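Local coordinates for MdbA protein (Corynebacterium diphtheriae, PDB 5C00), which is a thiol-disulfide oxidoreductase of the DsbA family that probably forms disulfide bonds in exported proteins and is essential for viability, pilus assembly and toxin production, at residues 180-184 with 185-189. Numbering follows the deposited sequence. Where two conformers were deposited one is given.
Sequences GGSVS and SPRVF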
loop_
_atom_site.group_PDB
_atom_site.type_symbol
_atom_site.label_atom_id
_atom_site.label_comp_id
_atom_site.label_asym_id
_atom_site.label_seq_id
_atom_site.Cartn_x
_atom_site.Cartn_y
_atom_site.Cartn_z
ATOM N N GLY A 180 9.125 -11.451 13.171
ATOM C CA GLY A 180 10.257 -10.531 13.113
ATOM C C GLY A 180 10.598 -9.730 14.356
ATOM O O GLY A 180 11.389 -8.771 14.274
ATOM N N GLY A 181 10.000 -10.086 15.495
ATOM C CA GLY A 181 10.463 -9.592 16.791
ATOM C C GLY A 181 9.886 -8.272 17.266
ATOM O O GLY A 181 9.607 -8.106 18.456
ATOM N N SER A 182 9.734 -7.310 16.355
ATOM C CA SER A 182 9.320 -5.981 16.739
ATOM C C SER A 182 8.723 -5.294 15.515
ATOM O O SER A 182 8.886 -5.786 14.399
ATOM C CB SER A 182 10.493 -5.187 17.292
ATOM O OG SER A 182 11.479 -4.951 16.319
ATOM N N VAL A 183 8.011 -4.208 15.763
ATOM C CA VAL A 183 7.268 -3.499 14.733
ATOM C C VAL A 183 8.085 -2.321 14.243
ATOM O O VAL A 183 8.436 -1.397 14.983
ATOM C CB VAL A 183 5.866 -3.075 15.233
ATOM C CG1 VAL A 183 5.071 -2.449 14.093
ATOM C CG2 VAL A 183 5.075 -4.300 15.692
ATOM N N SER A 184 8.418 -2.371 12.954
ATOM C CA SER A 184 9.099 -1.297 12.281
ATOM C C SER A 184 8.793 -1.476 10.763
ATOM O O SER A 184 8.173 -2.453 10.370
ATOM C CB SER A 184 10.579 -1.337 12.594
ATOM O OG SER A 184 11.158 -2.570 12.223
ATOM N N SER A 185 9.223 -0.544 9.940
ATOM C CA SER A 185 8.918 -0.577 8.521
ATOM C C SER A 185 9.986 0.241 7.765
ATOM O O SER A 185 10.569 1.155 8.360
ATOM C CB SER A 185 7.549 0.025 8.286
ATOM O OG SER A 185 7.577 1.393 8.673
ATOM N N PRO A 186 10.280 -0.119 6.506
ATOM C CA PRO A 186 9.776 -1.272 5.775
ATOM C C PRO A 186 10.394 -2.597 6.230
ATOM O O PRO A 186 11.527 -2.625 6.716
ATOM C CB PRO A 186 10.219 -1.023 4.361
ATOM C CG PRO A 186 11.516 -0.278 4.490
ATOM C CD PRO A 186 11.305 0.597 5.709
ATOM N N ARG A 187 9.654 -3.683 6.011
ATOM C CA ARG A 187 10.180 -5.026 6.220
ATOM C C ARG A 187 9.727 -5.914 5.066
ATOM O O ARG A 187 8.598 -5.808 4.619
ATOM C CB ARG A 187 9.640 -5.640 7.533
ATOM C CG ARG A 187 9.715 -4.755 8.775
ATOM C CD ARG A 187 11.091 -4.615 9.365
ATOM N NE ARG A 187 11.457 -5.844 10.044
ATOM C CZ ARG A 187 11.061 -6.221 11.266
ATOM N NH1 ARG A 187 10.401 -5.405 12.073
ATOM N NH2 ARG A 187 11.390 -7.417 11.697
ATOM N N VAL A 188 10.589 -6.806 4.614
ATOM C CA VAL A 188 10.240 -7.717 3.544
ATOM C C VAL A 188 10.605 -9.161 3.947
ATOM O O VAL A 188 11.675 -9.405 4.490
ATOM C CB VAL A 188 11.005 -7.341 2.282
ATOM C CG1 VAL A 188 10.823 -8.400 1.192
ATOM C CG2 VAL A 188 10.605 -5.937 1.799
ATOM N N PHE A 189 9.713 -10.083 3.680
ATOM C CA PHE A 189 9.954 -11.511 3.873
ATOM C C PHE A 189 9.688 -12.201 2.556
ATOM O O PHE A 189 8.715 -11.848 1.815
ATOM C CB PHE A 189 8.959 -12.082 4.924
ATOM C CG PHE A 189 9.144 -11.536 6.331
ATOM C CD1 PHE A 189 8.765 -10.253 6.658
ATOM C CD2 PHE A 189 9.648 -12.347 7.350
ATOM C CE1 PHE A 189 8.918 -9.749 7.953
ATOM C CE2 PHE A 189 9.777 -11.873 8.628
ATOM C CZ PHE A 189 9.455 -10.564 8.933
#
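Arg187, the first residue of strand 187-190, folds its side chain back toward the end of helix 162-180 and binds three oxygens between Gly180 and Ser184. Its CG lies anti to the carbonyl carbon, and two further bends, at chi2 and chi3, curl the chain past Ser184. On the way CG passes 3.2 Å from Ser184 O. The guanidinium then meets two backbone carbonyls edge-on, each with a different terminal nitrogen. NH2 donates to Gly180 O at 2.9 Å, with the donor tilted from the carbonyl plane. NH1 donates to Ser182 O at 2.8 Å, approaching from above the plane of that carbonyl. Both oxygens lie near the guanidinium plane, and the two N-H...O angles are about 150°. The third bond differs: Ser184 OG sits well out of that plane, 2.9 Å from NH1, and the angle at hydrogen falls to 131°. Ser184 OG gets there because chi1 (58°) places it between its own N and carbonyl carbon. Beside the guanidinium, Phe189 turns its ring edge to the helix end, with CZ 4.3 Å from Gly180 CA. The cis peptide between Ser185 and Pro186 carries the chain from this loop into the strand. A cis-proline beside a CxxC pair is a hallmark of thioredoxin-fold oxidoreductases; here Cys55 and Cys58 are probably that pair, touched by Ser185, and Cys58 also by Pro186. Arg187 NE forms a salt bridge with Glu194, so one side chain joins the helix end, the loop and strand 193-194. Its positive charge probably also suits the negative end of the helix dipole near Gly180, and the three bonds from NH1 and NH2 should hold the guanidinium against rotation.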